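Local coordinates for N-acylhomoserine lactone dependent regulatory protein (Burkholderia cenocepacia, PDB 5L10) that probably acts as a LuxR-family transcription factor that binds DNA and responds to N-acylhomoserine lactone quorum-sensing signals, at residues 38-44 with 131-137; 63-69 with 108-114; 91-97 with 114-120. All coordinates share one frame; numbering follows the deposited sequence.

How the contacts relate
All three contacts lie in the autoinducer-binding domain, the part of this longer regulator present in the chain. Contacts 1 and 3 join strands of one five-stranded antiparallel sheet, and their centres are about 9 Å apart. Strands 116-123 and 129-136 are neighbours and link the two pairs. Contact 2 lies beside the sheet, its centre about 12 Å from contact 1 and about 14 Å from contact 3. It brings helix 64-72 against the end of helix 103-111. Met-114 belongs to both contacts 2 and 3. Along the chain, contact 1 encloses the other two, whose segments alternate. Helix 103-111 connects edge strand 92-95 to strand 116-123 and packs against helix 64-72.

Contact 1 of 3, residues 38-44 with 131-137; sequences FRYCVYG and VLTLVRD
Tyr-40 to Gly-44 run antiparallel to Val-131 to Val-135, the two strand axes 4.8 Å apart at their closest, with paired backbone bonds at Tyr-40/Val-135, Val-42/Thr-133 and Gly-44/Val-131. The bond from Val-135 N to Tyr-40 O is 2.9 Å long. Arg-39 and Tyr-40 both face Val-135, which makes a classic beta bulge where the strand begins. Just before it, the ring of Phe-38 turns one face to Leu-134. Leu-134 CB sits 3.7 Å from the centroid of the Phe-38 ring in a CH-pi contact, and its CD1 reaches the ring rim at CD2 and CE2. The other branch of Leu-134, CD2, lies 4.0 Å from Cys-41 SG. Leu-132 CD1 also meets that sulfur. Tyr-43 has CG anti to its backbone N (chi1 -162°). Its ring therefore swings back over the partner strand, and CD1 comes to 3.7 Å from Leu-132 CB. Its hydroxyl is bonded to His-161 in helix 143-169. Near the bulge, the extended Arg-39 crosses Asp-137. Arg-39 NH1 is 3.7 Å from Asp-137 OD2, a long salt bridge; no N-H is aimed at the oxygen, which sits off the plane of the guanidinium, leaving a purely electrostatic pairing. Cys-41, Tyr-43 and Leu-134 pack on helices 22-35 and 143-169. On the opposite face, Val-131 meets helix 80-87, and Thr-133 points the same way. This pairs the central strand 129-136 with strand 40-46 in the alpha-beta-alpha sandwich of LuxR-type receptors, and the Thr-133 face is probably the one turned to the lactone pocket.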
loop_
_atom_site.group_PDB
_atom_site.type_symbol
_atom_site.label_atom_id
_atom_site.label_comp_id
_atom_site.label_asym_id
_atom_site.label_seq_id
_atom_site.Cartn_x
_atom_site.Cartn_y
_atom_site.Cartn_z
ATOM N N PHE A 38 -7.353 -17.724 0.118
ATOM C CA PHE A 38 -8.541 -16.938 0.442
ATOM C C PHE A 38 -9.604 -17.196 -0.616
ATOM O O PHE A 38 -9.452 -16.782 -1.770
ATOM C CB PHE A 38 -8.206 -15.450 0.521
ATOM C CG PHE A 38 -7.198 -15.111 1.573
ATOM C CD1 PHE A 38 -7.571 -15.024 2.904
ATOM C CD2 PHE A 38 -5.875 -14.876 1.233
ATOM C CE1 PHE A 38 -6.645 -14.711 3.877
ATOM C CE2 PHE A 38 -4.943 -14.563 2.201
ATOM C CZ PHE A 38 -5.327 -14.480 3.525
ATOM N N ARG A 39 -10.685 -17.871 -0.221
ATOM C CA ARG A 39 -11.748 -18.177 -1.172
ATOM C C ARG A 39 -12.423 -16.910 -1.679
ATOM O O ARG A 39 -12.816 -16.831 -2.849
ATOM C CB ARG A 39 -12.779 -19.101 -0.528
ATOM C CG ARG A 39 -14.098 -19.122 -1.266
ATOM C CD ARG A 39 -14.881 -20.366 -0.986
ATOM N NE ARG A 39 -16.148 -20.353 -1.704
ATOM C CZ ARG A 39 -16.882 -21.434 -1.929
ATOM N NH1 ARG A 39 -16.465 -22.616 -1.499
ATOM N NH2 ARG A 39 -18.027 -21.335 -2.592
ATOM N N TYR A 40 -12.554 -15.904 -0.819
ATOM C CA TYR A 40 -13.307 -14.700 -1.134
ATOM C C TYR A 40 -12.408 -13.472 -1.107
ATOM O O TYR A 40 -11.561 -13.321 -0.219
ATOM C CB TYR A 40 -14.453 -14.521 -0.158
ATOM C CG TYR A 40 -15.493 -15.612 -0.227
ATOM C CD1 TYR A 40 -16.350 -15.709 -1.313
ATOM C CD2 TYR A 40 -15.639 -16.530 0.810
ATOM C CE1 TYR A 40 -17.317 -16.696 -1.374
ATOM C CE2 TYR A 40 -16.608 -17.512 0.761
ATOM C CZ TYR A 40 -17.441 -17.592 -0.335
ATOM O OH TYR A 40 -18.401 -18.573 -0.396
ATOM N N CYS A 41 -12.613 -12.590 -2.082
ATOM C CA CYS A 41 -11.838 -11.365 -2.224
ATOM C C CYS A 41 -12.799 -10.228 -2.531
ATOM O O CYS A 41 -13.465 -10.242 -3.570
ATOM C CB CYS A 41 -10.791 -11.506 -3.332
ATOM S SG CYS A 41 -9.971 -9.968 -3.759
ATOM N N VAL A 42 -12.878 -9.254 -1.631
ATOM C CA VAL A 42 -13.854 -8.175 -1.716
ATOM C C VAL A 42 -13.122 -6.847 -1.603
ATOM O O VAL A 42 -12.200 -6.707 -0.792
ATOM C CB VAL A 42 -14.923 -8.293 -0.609
ATOM C CG1 VAL A 42 -16.033 -7.275 -0.819
ATOM C CG2 VAL A 42 -15.482 -9.702 -0.548
ATOM N N TYR A 43 -13.537 -5.869 -2.409
ATOM C CA TYR A 43 -12.998 -4.519 -2.316
ATOM C C TYR A 43 -14.136 -3.524 -2.169
ATOM O O TYR A 43 -15.125 -3.593 -2.905
ATOM C CB TYR A 43 -12.145 -4.152 -3.533
ATOM C CG TYR A 43 -11.243 -2.975 -3.247
ATOM C CD1 TYR A 43 -10.056 -3.146 -2.548
ATOM C CD2 TYR A 43 -11.591 -1.688 -3.644
ATOM C CE1 TYR A 43 -9.230 -2.075 -2.266
ATOM C CE2 TYR A 43 -10.770 -0.609 -3.366
ATOM C CZ TYR A 43 -9.589 -0.811 -2.678
ATOM O OH TYR A 43 -8.763 0.250 -2.393
ATOM N N GLY A 44 -13.989 -2.600 -1.225
ATOM C CA GLY A 44 -14.993 -1.580 -1.013
ATOM C C GLY A 44 -14.438 -0.171 -1.066
ATOM O O GLY A 44 -13.449 0.142 -0.395
ATOM N N VAL A 131 -10.988 -0.428 0.934
ATOM C CA VAL A 131 -10.752 -1.533 1.853
ATOM C C VAL A 131 -10.674 -2.817 1.043
ATOM O O VAL A 131 -11.649 -3.201 0.385
ATOM C CB VAL A 131 -11.857 -1.628 2.915
ATOM C CG1 VAL A 131 -11.664 -2.873 3.764
ATOM C CG2 VAL A 131 -11.854 -0.379 3.777
ATOM N N LEU A 132 -9.519 -3.479 1.096
ATOM C CA LEU A 132 -9.364 -4.817 0.544
ATOM C C LEU A 132 -9.579 -5.829 1.656
ATOM O O LEU A 132 -8.968 -5.723 2.725
ATOM C CB LEU A 132 -7.981 -5.014 -0.078
ATOM C CG LEU A 132 -7.702 -6.444 -0.562
ATOM C CD1 LEU A 132 -8.530 -6.786 -1.802
ATOM C CD2 LEU A 132 -6.218 -6.658 -0.823
ATOM N N THR A 133 -10.447 -6.804 1.405
ATOM C CA THR A 133 -10.799 -7.811 2.397
ATOM C C THR A 133 -10.601 -9.190 1.786
ATOM O O THR A 133 -11.190 -9.501 0.745
ATOM C CB THR A 133 -12.241 -7.623 2.873
ATOM O OG1 THR A 133 -12.356 -6.369 3.556
ATOM C CG2 THR A 133 -12.641 -8.728 3.813
ATOM N N LEU A 134 -9.761 -10.003 2.422
ATOM C CA LEU A 134 -9.492 -11.370 1.991
ATOM C C LEU A 134 -10.065 -12.320 3.033
ATOM O O LEU A 134 -9.669 -12.274 4.203
ATOM C CB LEU A 134 -7.992 -11.603 1.816
ATOM C CG LEU A 134 -7.265 -10.588 0.939
ATOM C CD1 LEU A 134 -5.782 -10.912 0.873
ATOM C CD2 LEU A 134 -7.886 -10.545 -0.448
ATOM N N VAL A 135 -10.994 -13.176 2.615
ATOM C CA VAL A 135 -11.716 -14.036 3.544
ATOM C C VAL A 135 -11.594 -15.488 3.106
ATOM O O VAL A 135 -11.709 -15.802 1.916
ATOM C CB VAL A 135 -13.203 -13.638 3.653
ATOM C CG1 VAL A 135 -13.842 -14.341 4.833
ATOM C CG2 VAL A 135 -13.343 -12.135 3.787
ATOM N N ARG A 136 -11.358 -16.368 4.073
ATOM C CA ARG A 136 -11.467 -17.806 3.886
ATOM C C ARG A 136 -12.609 -18.336 4.745
ATOM O O ARG A 136 -12.924 -17.778 5.801
ATOM C CB ARG A 136 -10.156 -18.521 4.238
ATOM C CG ARG A 136 -9.282 -17.769 5.223
ATOM C CD ARG A 136 -7.886 -18.357 5.250
ATOM N NE ARG A 136 -7.872 -19.688 5.843
ATOM C CZ ARG A 136 -6.863 -20.543 5.734
ATOM N NH1 ARG A 136 -5.785 -20.209 5.040
ATOM N NH2 ARG A 136 -6.934 -21.735 6.310
ATOM N N ASP A 137 -13.233 -19.417 4.280
ATOM C CA ASP A 137 -14.409 -19.979 4.932
ATOM C C ASP A 137 -14.123 -21.258 5.703
ATOM O O ASP A 137 -15.041 -21.813 6.314
ATOM C CB ASP A 137 -15.503 -20.251 3.892
ATOM C CG ASP A 137 -15.060 -21.242 2.825
ATOM O OD1 ASP A 137 -13.847 -21.530 2.746
ATOM O OD2 ASP A 137 -15.923 -21.726 2.060
#

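Contact 2 of 3, residues 63-69 with 108-114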
loop_
_atom_site.group_PDB
_atom_site.type_symbol
_atom_site.label_atom_id
_atom_site.label_comp_id
_atom_site.label_asym_id
_atom_site.label_seq_id
_atom_site.Cartn_x
_atom_site.Cartn_y
_atom_site.Cartn_z
ATOM N N PRO A 63 -20.371 -14.051 -1.624
ATOM C CA PRO A 63 -21.745 -14.489 -1.893
ATOM C C PRO A 63 -22.663 -13.300 -2.121
ATOM O O PRO A 63 -22.628 -12.312 -1.384
ATOM C CB PRO A 63 -22.130 -15.254 -0.623
ATOM C CG PRO A 63 -20.842 -15.678 -0.038
ATOM C CD PRO A 63 -19.888 -14.570 -0.335
ATOM N N ARG A 64 -23.498 -13.412 -3.155
ATOM C CA ARG A 64 -24.415 -12.326 -3.478
ATOM C C ARG A 64 -25.398 -12.077 -2.340
ATOM O O ARG A 64 -25.737 -10.926 -2.044
ATOM C CB ARG A 64 -25.156 -12.644 -4.775
ATOM C CG ARG A 64 -25.649 -11.420 -5.520
ATOM C CD ARG A 64 -25.982 -11.762 -6.964
ATOM N NE ARG A 64 -25.048 -12.740 -7.522
ATOM C CZ ARG A 64 -23.860 -12.438 -8.040
ATOM N NH1 ARG A 64 -23.447 -11.177 -8.072
ATOM N NH2 ARG A 64 -23.083 -13.398 -8.523
ATOM N N GLU A 65 -25.858 -13.144 -1.682
ATOM C CA GLU A 65 -26.827 -12.973 -0.605
ATOM C C GLU A 65 -26.217 -12.250 0.592
ATOM O O GLU A 65 -26.932 -11.557 1.324
ATOM C CB GLU A 65 -27.401 -14.330 -0.195
ATOM C CG GLU A 65 -28.397 -14.287 0.964
ATOM C CD GLU A 65 -29.731 -13.643 0.612
ATOM O OE1 GLU A 65 -29.983 -13.372 -0.582
ATOM O OE2 GLU A 65 -30.534 -13.412 1.543
ATOM N N TRP A 66 -24.902 -12.372 0.797
ATOM C CA TRP A 66 -24.265 -11.619 1.873
ATOM C C TRP A 66 -24.309 -10.123 1.595
ATOM O O TRP A 66 -24.648 -9.329 2.479
ATOM C CB TRP A 66 -22.822 -12.071 2.072
ATOM C CG TRP A 66 -22.103 -11.241 3.097
ATOM C CD1 TRP A 66 -22.235 -11.317 4.456
ATOM C CD2 TRP A 66 -21.144 -10.205 2.847
ATOM N NE1 TRP A 66 -21.417 -10.397 5.065
ATOM C CE2 TRP A 66 -20.736 -9.703 4.100
ATOM C CE3 TRP A 66 -20.592 -9.656 1.687
ATOM C CZ2 TRP A 66 -19.800 -8.676 4.223
ATOM C CZ3 TRP A 66 -19.662 -8.638 1.812
ATOM C CH2 TRP A 66 -19.276 -8.160 3.070
ATOM N N GLU A 67 -23.953 -9.718 0.373
ATOM C CA GLU A 67 -24.035 -8.305 0.024
ATOM C C GLU A 67 -25.474 -7.811 0.082
ATOM O O GLU A 67 -25.738 -6.697 0.551
ATOM C CB GLU A 67 -23.442 -8.057 -1.362
ATOM C CG GLU A 67 -23.528 -6.599 -1.793
ATOM C CD GLU A 67 -23.074 -6.370 -3.221
ATOM O OE1 GLU A 67 -22.567 -7.322 -3.853
ATOM O OE2 GLU A 67 -23.222 -5.229 -3.711
ATOM N N HIS A 68 -26.422 -8.634 -0.380
ATOM C CA HIS A 68 -27.830 -8.248 -0.337
ATOM C C HIS A 68 -28.275 -7.936 1.085
ATOM O O HIS A 68 -29.006 -6.966 1.316
ATOM C CB HIS A 68 -28.697 -9.355 -0.938
ATOM C CG HIS A 68 -30.167 -9.147 -0.739
ATOM N ND1 HIS A 68 -30.938 -8.394 -1.600
ATOM C CD2 HIS A 68 -31.009 -9.596 0.221
ATOM C CE1 HIS A 68 -32.190 -8.389 -1.178
ATOM N NE2 HIS A 68 -32.260 -9.111 -0.075
ATOM N N ARG A 69 -27.847 -8.746 2.054
ATOM C CA ARG A 69 -28.190 -8.471 3.442
ATOM C C ARG A 69 -27.330 -7.356 4.017
ATOM O O ARG A 69 -27.798 -6.597 4.874
ATOM C CB ARG A 69 -28.067 -9.751 4.267
ATOM C CG ARG A 69 -29.031 -10.832 3.803
ATOM C CD ARG A 69 -28.522 -12.217 4.126
ATOM N NE ARG A 69 -28.644 -12.534 5.543
ATOM C CZ ARG A 69 -29.702 -13.130 6.080
ATOM N NH1 ARG A 69 -30.731 -13.467 5.316
ATOM N NH2 ARG A 69 -29.732 -13.390 7.380
ATOM N N ASP A 108 -24.597 -12.618 10.267
ATOM C CA ASP A 108 -24.806 -12.790 8.834
ATOM C C ASP A 108 -23.507 -13.155 8.119
ATOM O O ASP A 108 -23.513 -13.967 7.188
ATOM C CB ASP A 108 -25.414 -11.518 8.246
ATOM C CG ASP A 108 -26.857 -11.321 8.657
ATOM O OD1 ASP A 108 -27.622 -12.309 8.629
ATOM O OD2 ASP A 108 -27.232 -10.183 9.010
ATOM N N ALA A 109 -22.387 -12.565 8.543
ATOM C CA ALA A 109 -21.098 -12.896 7.942
ATOM C C ALA A 109 -20.773 -14.376 8.117
ATOM O O ALA A 109 -20.439 -15.069 7.149
ATOM C CB ALA A 109 -20.001 -12.023 8.552
ATOM N N ALA A 110 -20.875 -14.878 9.350
ATOM C CA ALA A 110 -20.591 -16.286 9.608
ATOM C C ALA A 110 -21.532 -17.206 8.840
ATOM O O ALA A 110 -21.133 -18.304 8.434
ATOM C CB ALA A 110 -20.679 -16.568 11.109
ATOM N N CYS A 111 -22.778 -16.778 8.621
ATOM C CA CYS A 111 -23.745 -17.629 7.937
ATOM C C CYS A 111 -23.439 -17.800 6.454
ATOM O O CYS A 111 -23.989 -18.710 5.827
ATOM C CB CYS A 111 -25.158 -17.066 8.103
ATOM S SG CYS A 111 -25.875 -17.269 9.751
ATOM N N PHE A 112 -22.578 -16.958 5.876
ATOM C CA PHE A 112 -22.345 -16.991 4.437
ATOM C C PHE A 112 -20.866 -17.132 4.100
ATOM O O PHE A 112 -20.436 -16.754 3.009
ATOM C CB PHE A 112 -22.936 -15.751 3.766
ATOM C CG PHE A 112 -24.430 -15.698 3.828
ATOM C CD1 PHE A 112 -25.196 -16.382 2.903
ATOM C CD2 PHE A 112 -25.072 -14.984 4.824
ATOM C CE1 PHE A 112 -26.574 -16.349 2.964
ATOM C CE2 PHE A 112 -26.450 -14.941 4.891
ATOM C CZ PHE A 112 -27.204 -15.624 3.959
ATOM N N GLY A 113 -20.079 -17.689 5.018
ATOM C CA GLY A 113 -18.686 -17.968 4.756
ATOM C C GLY A 113 -17.732 -16.822 5.010
ATOM O O GLY A 113 -16.514 -17.035 4.975
HETATM N N MSE A 114 -18.236 -15.617 5.255
HETATM C CA MSE A 114 -17.379 -14.493 5.616
HETATM C C MSE A 114 -16.873 -14.662 7.044
HETATM O O MSE A 114 -17.276 -13.917 7.936
HETATM C CB MSE A 114 -18.134 -13.168 5.487
HETATM C CG MSE A 114 -18.676 -12.854 4.098
HETATM SE SE MSE A 114 -17.303 -12.336 2.804
HETATM C CE MSE A 114 -17.325 -13.955 1.815
#
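Trp-66 touches Phe-112 with its CB and takes selenomethionine Met-114 over one indole face. Its CB is 4.1 Å from Phe-112 CB. At chi1 175°, CG stands anti to the backbone N, and the indole extends toward the end of helix 103-111. Met-114 CG sits 3.7 Å from the centroid of the five-membered ring of Trp-66, almost on the ring normal. At the ring edge, CD1 approaches Asp-108 O. NE1 is 3.8 Å from Ala-109 CA. Met-114 SE lies over the six-membered ring, 4.3 Å from the centroid of that Trp-66 ring, in a Met-aromatic contact. Met-114 CE meets Pro-63 CD tip to tip. Pro-63 is the N-cap residue of helix 64-72.

A second group closes the more polar side. Glu-65 CG lies near Phe-112 CE1. Phe-112 CE2 lies over one face of the Arg-69 guanidinium, the two planes 51° apart. Arg-69 NH2 donates to Asp-108 OD1 at 2.7 Å, in the guanidinium plane; the oxygen is met on its syn side but 33° out of the carboxylate plane. A weak bond from Arg-69 NE reaches the same oxygen. Glu-65 OE2 adds a long salt bridge at Arg-69 NH1.

The contact joins helix 64-72 to the end of helix 103-111 and the loop after it. As in other LuxR-type receptors, this side of the domain probably holds the lactone; a glycerol near Trp-66 probably comes from the crystallisation liquor.

Contact 3 of 3, residues 91-97 with 114-120; sequences PVVWNAF and MRYGWSH
Trp-94 lays its indole across Gly-117 on the neighbouring strand. Gly-117 CA is 3.5 Å from the centroid of the six-membered ring of Trp-94, a CH-pi contact over one face. With no side chain at Gly-117, the ring can rest directly on the backbone. The first torsion (chi1 48°) puts CG between the backbone N and the carbonyl carbon, which turns the indole toward this strand. Its NE1 donates to Ser-119 OG at 3.0 Å, nearly straight (176°) and in the ring plane. This bond and the packing on Gly-117 together hold the indole's rotation. At the far end of the ring, CZ3 approaches the carbonyl oxygens of Met-114 and Arg-115.

Backbone bonds carry the pair itself. Val-92 and Ser-119 exchange two, as do Trp-94 and Gly-117, and Ala-96 N adds one to Arg-115 O at 2.7 Å. These are edge strand 92-95 and strand 116-123 of the antiparallel sheet, connected through helix 103-111. Val-93, Asn-95, Tyr-116 and Trp-118 point to the face opposite the Trp-94 indole. There Pro-91 lies alongside Trp-118, its CB 3.5 Å from Trp-118 CZ2. The Asn-95 amide runs alongside Tyr-116 at the ring edge, its plane 80° from the ring. Asn-95 OD1 also accepts from Phe-97 N at 2.8 Å, an Asx turn. Phe-97 CZ then sits over one face of the Arg-115 guanidinium.

Further out, Ser-119 OG is hydrogen-bonded to Thr-133 OG1, and Trp-94 meets Trp-106 of helix 103-111. Arg-115 NE hydrogen-bonds Ala-110 O of the same helix. At the other end, Pro-91 and His-120 touch His-158 of the second subunit.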
loop_
_atom_site.group_PDB
_atom_site.type_symbol
_atom_site.label_atom_id
_atom_site.label_comp_id
_atom_site.label_asym_id
_atom_site.label_seq_id
_atom_site.Cartn_x
_atom_site.Cartn_y
_atom_site.Cartn_z
ATOM N N PRO A 91 -2.995 -3.873 8.918
ATOM C CA PRO A 91 -4.080 -4.782 8.531
ATOM C C PRO A 91 -4.812 -5.334 9.744
ATOM O O PRO A 91 -4.255 -5.451 10.839
ATOM C CB PRO A 91 -3.357 -5.899 7.770
ATOM C CG PRO A 91 -2.044 -5.315 7.370
ATOM C CD PRO A 91 -1.683 -4.367 8.470
ATOM N N VAL A 92 -6.076 -5.691 9.527
ATOM C CA VAL A 92 -6.957 -6.205 10.572
ATOM C C VAL A 92 -7.298 -7.654 10.249
ATOM O O VAL A 92 -7.885 -7.942 9.200
ATOM C CB VAL A 92 -8.234 -5.361 10.699
ATOM C CG1 VAL A 92 -9.219 -6.030 11.640
ATOM C CG2 VAL A 92 -7.897 -3.969 11.182
ATOM N N VAL A 93 -6.933 -8.561 11.149
ATOM C CA VAL A 93 -7.320 -9.966 11.068
ATOM C C VAL A 93 -8.519 -10.177 11.981
ATOM O O VAL A 93 -8.490 -9.785 13.154
ATOM C CB VAL A 93 -6.157 -10.890 11.467
ATOM C CG1 VAL A 93 -6.563 -12.352 11.338
ATOM C CG2 VAL A 93 -4.931 -10.589 10.624
ATOM N N TRP A 94 -9.576 -10.791 11.454
ATOM C CA TRP A 94 -10.799 -10.946 12.225
ATOM C C TRP A 94 -11.396 -12.332 12.016
ATOM O O TRP A 94 -11.113 -13.015 11.030
ATOM C CB TRP A 94 -11.822 -9.856 11.873
ATOM C CG TRP A 94 -12.039 -9.655 10.405
ATOM C CD1 TRP A 94 -11.448 -8.716 9.610
ATOM C CD2 TRP A 94 -12.925 -10.396 9.558
ATOM N NE1 TRP A 94 -11.908 -8.831 8.319
ATOM C CE2 TRP A 94 -12.817 -9.855 8.261
ATOM C CE3 TRP A 94 -13.796 -11.468 9.769
ATOM C CZ2 TRP A 94 -13.549 -10.347 7.182
ATOM C CZ3 TRP A 94 -14.522 -11.954 8.699
ATOM C CH2 TRP A 94 -14.391 -11.397 7.420
ATOM N N ASN A 95 -12.233 -12.728 12.979
ATOM C CA ASN A 95 -12.913 -14.019 13.007
ATOM C C ASN A 95 -14.368 -13.773 13.374
ATOM O O ASN A 95 -14.655 -13.307 14.480
ATOM C CB ASN A 95 -12.250 -14.967 14.016
ATOM C CG ASN A 95 -12.882 -16.359 14.043
ATOM O OD1 ASN A 95 -14.100 -16.518 13.950
ATOM N ND2 ASN A 95 -12.041 -17.374 14.185
ATOM N N ALA A 96 -15.283 -14.111 12.463
ATOM C CA ALA A 96 -16.695 -13.804 12.679
ATOM C C ALA A 96 -17.245 -14.468 13.936
ATOM O O ALA A 96 -18.169 -13.935 14.560
ATOM C CB ALA A 96 -17.513 -14.216 11.454
ATOM N N PHE A 97 -16.699 -15.617 14.332
ATOM C CA PHE A 97 -17.175 -16.280 15.541
ATOM C C PHE A 97 -16.597 -15.682 16.817
ATOM O O PHE A 97 -17.100 -15.985 17.902
ATOM C CB PHE A 97 -16.849 -17.778 15.502
ATOM C CG PHE A 97 -17.522 -18.519 14.381
ATOM C CD1 PHE A 97 -18.885 -18.780 14.418
ATOM C CD2 PHE A 97 -16.790 -18.970 13.294
ATOM C CE1 PHE A 97 -19.503 -19.464 13.387
ATOM C CE2 PHE A 97 -17.402 -19.653 12.262
ATOM C CZ PHE A 97 -18.759 -19.900 12.307
HETATM N N MSE A 114 -18.236 -15.617 5.255
HETATM C CA MSE A 114 -17.379 -14.493 5.616
HETATM C C MSE A 114 -16.873 -14.662 7.044
HETATM O O MSE A 114 -17.276 -13.917 7.936
HETATM C CB MSE A 114 -18.134 -13.168 5.487
HETATM C CG MSE A 114 -18.676 -12.854 4.098
HETATM SE SE MSE A 114 -17.303 -12.336 2.804
HETATM C CE MSE A 114 -17.325 -13.955 1.815
ATOM N N ARG A 115 -15.985 -15.629 7.266
ATOM C CA ARG A 115 -15.661 -16.074 8.617
ATOM C C ARG A 115 -14.286 -15.639 9.104
ATOM O O ARG A 115 -14.174 -15.088 10.204
ATOM C CB ARG A 115 -15.790 -17.603 8.696
ATOM C CG ARG A 115 -17.212 -18.078 8.456
ATOM C CD ARG A 115 -17.356 -19.587 8.516
ATOM N NE ARG A 115 -18.761 -19.966 8.398
ATOM C CZ ARG A 115 -19.226 -21.205 8.516
ATOM N NH1 ARG A 115 -18.399 -22.213 8.756
ATOM N NH2 ARG A 115 -20.526 -21.432 8.394
ATOM N N TYR A 116 -13.227 -15.878 8.334
ATOM C CA TYR A 116 -11.864 -15.602 8.776
ATOM C C TYR A 116 -11.210 -14.677 7.760
ATOM O O TYR A 116 -10.846 -15.108 6.660
ATOM C CB TYR A 116 -11.079 -16.898 8.949
ATOM C CG TYR A 116 -11.916 -17.992 9.559
ATOM C CD1 TYR A 116 -12.327 -17.921 10.884
ATOM C CD2 TYR A 116 -12.311 -19.088 8.805
ATOM C CE1 TYR A 116 -13.104 -18.919 11.444
ATOM C CE2 TYR A 116 -13.085 -20.091 9.357
ATOM C CZ TYR A 116 -13.478 -20.002 10.674
ATOM O OH TYR A 116 -14.249 -20.999 11.223
ATOM N N GLY A 117 -11.057 -13.411 8.132
ATOM C CA GLY A 117 -10.766 -12.363 7.179
ATOM C C GLY A 117 -9.481 -11.615 7.469
ATOM O O GLY A 117 -9.021 -11.547 8.611
ATOM N N TRP A 118 -8.911 -11.050 6.410
ATOM C CA TRP A 118 -7.760 -10.158 6.468
ATOM C C TRP A 118 -8.175 -8.895 5.725
ATOM O O TRP A 118 -8.484 -8.954 4.529
ATOM C CB TRP A 118 -6.536 -10.816 5.826
ATOM C CG TRP A 118 -5.264 -10.026 5.866
ATOM C CD1 TRP A 118 -4.242 -10.172 6.756
ATOM C CD2 TRP A 118 -4.864 -8.989 4.961
ATOM N NE1 TRP A 118 -3.234 -9.281 6.471
ATOM C CE2 TRP A 118 -3.591 -8.544 5.373
ATOM C CE3 TRP A 118 -5.458 -8.391 3.844
ATOM C CZ2 TRP A 118 -2.900 -7.524 4.708
ATOM C CZ3 TRP A 118 -4.772 -7.378 3.184
ATOM C CH2 TRP A 118 -3.504 -6.957 3.618
ATOM N N SER A 119 -8.226 -7.764 6.426
ATOM C CA SER A 119 -8.707 -6.524 5.833
ATOM C C SER A 119 -7.688 -5.408 6.013
ATOM O O SER A 119 -7.113 -5.249 7.094
ATOM C CB SER A 119 -10.044 -6.100 6.447
ATOM O OG SER A 119 -11.085 -6.983 6.074
ATOM N N HIS A 120 -7.475 -4.628 4.952
ATOM C CA HIS A 120 -6.585 -3.475 5.015
ATOM C C HIS A 120 -7.190 -2.290 4.273
ATOM O O HIS A 120 -7.692 -2.436 3.154
ATOM C CB HIS A 120 -5.207 -3.784 4.428
ATOM C CG HIS A 120 -4.283 -2.609 4.449
ATOM N ND1 HIS A 120 -3.502 -2.296 5.540
ATOM C CD2 HIS A 120 -4.050 -1.643 3.531
ATOM C CE1 HIS A 120 -2.811 -1.201 5.283
ATOM N NE2 HIS A 120 -3.122 -0.788 4.069
#